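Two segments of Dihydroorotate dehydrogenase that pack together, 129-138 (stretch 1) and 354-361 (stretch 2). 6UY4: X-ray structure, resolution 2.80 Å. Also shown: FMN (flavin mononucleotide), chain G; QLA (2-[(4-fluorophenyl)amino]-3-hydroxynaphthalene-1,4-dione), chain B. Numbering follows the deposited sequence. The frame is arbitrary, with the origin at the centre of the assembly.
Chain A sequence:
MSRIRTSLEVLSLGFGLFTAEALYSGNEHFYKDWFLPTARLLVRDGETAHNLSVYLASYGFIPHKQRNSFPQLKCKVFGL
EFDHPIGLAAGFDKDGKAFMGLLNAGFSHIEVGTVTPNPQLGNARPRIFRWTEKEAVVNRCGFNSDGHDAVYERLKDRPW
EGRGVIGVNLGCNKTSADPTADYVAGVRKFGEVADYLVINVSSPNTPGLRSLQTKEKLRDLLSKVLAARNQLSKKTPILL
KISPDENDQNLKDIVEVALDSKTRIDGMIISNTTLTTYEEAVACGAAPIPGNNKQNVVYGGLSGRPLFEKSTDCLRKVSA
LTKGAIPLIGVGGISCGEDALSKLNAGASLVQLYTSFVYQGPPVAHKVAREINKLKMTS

Stretch 1, residues 129-138: FRWTEKEAVV
Stretch 2 (354-361) YTSFVYQG

A β-hairpin laid against a short helix, centred on one tyrosine that pairs ring packing with a hydrogen bond, illustrates how an aromatic residue can fasten two elements more than 200 residues apart. The strands 129-131 and 136-138 run antiparallel, held by backbone hydrogen bonds: Phe129 N to Val138 O 2.9 Å and Val138 N to Phe129 O 3.0 Å; Trp131 N to Ala136 O 2.8 Å and Ala136 N to Trp131 O 3.0 Å. Between them the chain turns, and Glu135 re-enters with phi/psi 53/50. Helix 355-360 crosses strand 136-138 at 119°, with axes 8.6 Å apart at closest approach; in register, Glu135 CA lies 6.7 Å from Tyr359 CA and Ala136 CA 6.5 Å from Thr355 CA.

Tyr359 (chi1 -69°, m; chi2 -79°) points toward the hairpin. Tyr359 OH donates to Ala136 O at 2.6 Å, a carbonyl that also accepts from Trp131 N within the hairpin. Glu135 CA sits over one face of the Tyr359 ring, 3.9 Å from its centroid and 17° off the normal, a CH-pi contact. Val137 (chi1 174°, t) points toward the helix, its CG2 4.0 Å from Tyr359 CE2 and 3.7 Å from Thr355 CG2.

Two ligands also bind these residues: Thr355 (chi1 -58°, m) donates through N (2.9 Å) and OG1 (3.1 Å) to FMN O3P, and Arg130 through NE (3.1 Å) and NH1 (3.0 Å) to QLA O3.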

# COMPACT_ATOMS: atom_id res chain seq x y z
N PHE A 129 -5.43 15.59 2.53
CA PHE A 129 -6.68 16.19 2.97
C PHE A 129 -7.61 15.12 3.50
O PHE A 129 -7.77 14.07 2.87
CB PHE A 129 -7.35 16.96 1.83
CG PHE A 129 -6.43 17.91 1.12
CD1 PHE A 129 -6.26 19.20 1.59
CD2 PHE A 129 -5.75 17.52 -0.02
CE1 PHE A 129 -5.41 20.08 0.94
CE2 PHE A 129 -4.90 18.40 -0.67
CZ PHE A 129 -4.73 19.68 -0.19
N ARG A 130 -8.22 15.38 4.66
CA ARG A 130 -9.16 14.44 5.26
C ARG A 130 -10.57 14.69 4.73
O ARG A 130 -10.98 15.84 4.55
CB ARG A 130 -9.17 14.58 6.79
CG ARG A 130 -7.82 14.41 7.46
CD ARG A 130 -8.01 14.32 8.97
NE ARG A 130 -6.74 14.32 9.71
CZ ARG A 130 -6.24 15.37 10.33
NH1 ARG A 130 -5.09 15.28 10.98
NH2 ARG A 130 -6.90 16.53 10.32
N TRP A 131 -11.30 13.61 4.50
CA TRP A 131 -12.72 13.65 4.17
C TRP A 131 -13.44 12.82 5.24
O TRP A 131 -13.86 11.69 4.99
CB TRP A 131 -13.00 13.13 2.75
CG TRP A 131 -14.38 13.45 2.26
CD1 TRP A 131 -15.36 14.13 2.93
CD2 TRP A 131 -14.94 13.11 0.98
NE1 TRP A 131 -16.49 14.22 2.15
CE2 TRP A 131 -16.25 13.61 0.95
CE3 TRP A 131 -14.45 12.43 -0.14
CZ2 TRP A 131 -17.09 13.45 -0.16
CZ3 TRP A 131 -15.28 12.27 -1.23
CH2 TRP A 131 -16.58 12.78 -1.24
N THR A 132 -13.57 13.40 6.43
CA THR A 132 -14.07 12.65 7.58
C THR A 132 -15.53 12.25 7.41
O THR A 132 -15.97 11.25 7.98
CB THR A 132 -13.89 13.48 8.86
OG1 THR A 132 -12.58 14.06 8.87
CG2 THR A 132 -14.06 12.60 10.09
N GLU A 133 -16.30 13.02 6.63
CA GLU A 133 -17.71 12.70 6.43
C GLU A 133 -17.90 11.33 5.78
O GLU A 133 -18.94 10.70 5.97
CB GLU A 133 -18.38 13.78 5.58
N LYS A 134 -16.90 10.86 5.03
CA LYS A 134 -16.96 9.56 4.37
C LYS A 134 -15.85 8.63 4.83
O LYS A 134 -15.68 7.56 4.24
CB LYS A 134 -16.91 9.73 2.85
CG LYS A 134 -18.02 10.60 2.28
N GLU A 135 -15.11 9.00 5.88
CA GLU A 135 -13.95 8.23 6.34
C GLU A 135 -12.97 7.98 5.19
O GLU A 135 -12.54 6.85 4.94
CB GLU A 135 -14.37 6.93 7.01
CG GLU A 135 -15.19 7.10 8.28
CD GLU A 135 -15.43 5.80 9.01
OE1 GLU A 135 -14.70 4.82 8.72
OE2 GLU A 135 -16.33 5.74 9.87
N ALA A 136 -12.64 9.05 4.47
CA ALA A 136 -11.81 8.97 3.28
C ALA A 136 -10.66 9.97 3.38
O ALA A 136 -10.67 10.89 4.21
CB ALA A 136 -12.63 9.23 2.01
N VAL A 137 -9.67 9.78 2.52
CA VAL A 137 -8.50 10.66 2.43
C VAL A 137 -8.17 10.87 0.96
O VAL A 137 -8.20 9.93 0.16
CB VAL A 137 -7.29 10.07 3.19
CG1 VAL A 137 -6.05 10.93 2.96
CG2 VAL A 137 -7.57 9.95 4.68
N VAL A 138 -7.87 12.12 0.61
CA VAL A 138 -7.39 12.48 -0.72
C VAL A 138 -5.97 12.99 -0.58
O VAL A 138 -5.71 13.94 0.17
CB VAL A 138 -8.29 13.54 -1.38
CG1 VAL A 138 -7.69 13.99 -2.71
CG2 VAL A 138 -9.70 13.00 -1.59
N TYR A 354 -5.06 1.34 5.18
CA TYR A 354 -4.33 2.57 5.43
C TYR A 354 -5.26 3.61 6.04
O TYR A 354 -5.04 4.08 7.16
CB TYR A 354 -3.71 3.10 4.13
CG TYR A 354 -2.70 4.22 4.30
CD1 TYR A 354 -1.39 4.05 3.88
CD2 TYR A 354 -3.06 5.45 4.85
CE1 TYR A 354 -0.47 5.07 4.02
CE2 TYR A 354 -2.14 6.46 4.99
CZ TYR A 354 -0.84 6.27 4.57
OH TYR A 354 0.08 7.28 4.71
N THR A 355 -6.31 3.98 5.29
CA THR A 355 -7.19 5.06 5.73
C THR A 355 -7.94 4.70 7.00
O THR A 355 -8.09 5.54 7.90
CB THR A 355 -8.16 5.42 4.61
OG1 THR A 355 -7.43 5.81 3.44
CG2 THR A 355 -9.06 6.57 5.03
N SER A 356 -8.43 3.46 7.10
CA SER A 356 -9.11 3.04 8.31
C SER A 356 -8.19 3.07 9.52
O SER A 356 -8.67 3.19 10.65
CB SER A 356 -9.70 1.65 8.14
OG SER A 356 -8.71 0.71 7.76
N PHE A 357 -6.88 2.95 9.32
CA PHE A 357 -5.94 3.13 10.43
C PHE A 357 -5.91 4.58 10.89
O PHE A 357 -5.65 4.85 12.07
CB PHE A 357 -4.55 2.66 10.02
CG PHE A 357 -3.52 2.79 11.11
CD1 PHE A 357 -2.67 3.89 11.15
CD2 PHE A 357 -3.40 1.82 12.09
CE1 PHE A 357 -1.72 4.01 12.15
CE2 PHE A 357 -2.46 1.94 13.09
CZ PHE A 357 -1.62 3.03 13.12
N VAL A 358 -6.18 5.53 9.99
CA VAL A 358 -6.23 6.93 10.38
C VAL A 358 -7.47 7.22 11.22
O VAL A 358 -7.40 7.94 12.22
CB VAL A 358 -6.17 7.83 9.13
CG1 VAL A 358 -6.45 9.28 9.50
CG2 VAL A 358 -4.83 7.70 8.44
N TYR A 359 -8.61 6.64 10.84
CA TYR A 359 -9.88 6.93 11.49
C TYR A 359 -10.22 5.97 12.63
O TYR A 359 -11.16 6.24 13.38
CB TYR A 359 -11.01 6.91 10.46
CG TYR A 359 -10.96 8.05 9.47
CD1 TYR A 359 -11.40 9.32 9.82
CD2 TYR A 359 -10.47 7.86 8.18
CE1 TYR A 359 -11.36 10.37 8.92
CE2 TYR A 359 -10.43 8.91 7.28
CZ TYR A 359 -10.87 10.16 7.65
OH TYR A 359 -10.83 11.20 6.76
N GLN A 360 -9.48 4.87 12.78
CA GLN A 360 -9.76 3.92 13.85
C GLN A 360 -8.57 3.65 14.77
O GLN A 360 -8.76 3.06 15.83
CB GLN A 360 -10.26 2.59 13.28
CG GLN A 360 -11.50 2.73 12.41
CD GLN A 360 -12.09 1.39 12.02
OE1 GLN A 360 -11.77 0.36 12.61
NE2 GLN A 360 -12.96 1.39 11.01
N GLY A 361 -7.36 4.06 14.39
CA GLY A 361 -6.21 3.94 15.26
C GLY A 361 -5.59 2.56 15.26
O GLY A 361 -5.89 1.72 14.41
N1 FMN G . 0.66 3.34 -2.24
C2 FMN G . 1.90 2.99 -2.74
O2 FMN G . 2.03 1.98 -3.42
N3 FMN G . 3.00 3.78 -2.46
C4 FMN G . 2.86 4.92 -1.70
O4 FMN G . 3.84 5.63 -1.45
C4A FMN G . 1.61 5.27 -1.20
N5 FMN G . 1.46 6.41 -0.43
C5A FMN G . 0.23 6.75 0.07
C6 FMN G . 0.09 7.90 0.84
C7 FMN G . -1.16 8.25 1.35
C7M FMN G . -1.30 9.49 2.18
C8 FMN G . -2.27 7.46 1.08
C8M FMN G . -3.61 7.84 1.62
C9 FMN G . -2.13 6.31 0.30
C9A FMN G . -0.88 5.95 -0.20
N10 FMN G . -0.73 4.81 -0.97
C10 FMN G . 0.51 4.47 -1.47
C1' FMN G . -1.91 3.94 -1.29
C2' FMN G . -2.11 2.90 -0.20
O2' FMN G . -0.92 2.17 -0.00
C3' FMN G . -3.22 1.93 -0.57
O3' FMN G . -2.98 1.40 -1.85
C4' FMN G . -4.60 2.58 -0.55
O4' FMN G . -4.60 3.71 0.30
C5' FMN G . -5.61 1.57 -0.04
O5' FMN G . -6.84 2.20 0.25
P FMN G . -7.35 2.23 1.78
O1P FMN G . -8.71 2.88 1.80
O2P FMN G . -7.41 0.83 2.34
O3P FMN G . -6.39 3.06 2.59
C1 QLA B . -1.86 9.87 9.44
O1 QLA B . -0.97 9.18 8.97
C2 QLA B . -2.02 9.94 10.92
O2 QLA B . -1.11 9.30 11.64
C3 QLA B . -3.10 10.66 11.49
O3 QLA B . -4.82 12.28 11.14
C4 QLA B . -3.25 9.37 13.61
C5 QLA B . -3.49 8.12 13.06
C6 QLA B . -3.37 6.97 13.83
C7 QLA B . -3.00 7.10 15.14
C8 QLA B . -2.73 8.32 15.71
C9 QLA B . -2.86 9.46 14.94
C10 QLA B . -3.95 11.53 10.61
C11 QLA B . -3.78 11.45 9.15
C12 QLA B . -4.63 12.18 8.32
C13 QLA B . -4.48 12.11 6.95
C14 QLA B . -3.49 11.32 6.39
C15 QLA B . -2.64 10.60 7.20
C16 QLA B . -2.78 10.65 8.58
F1 QLA B . -2.87 5.98 15.90
N1 QLA B . -3.37 10.54 12.81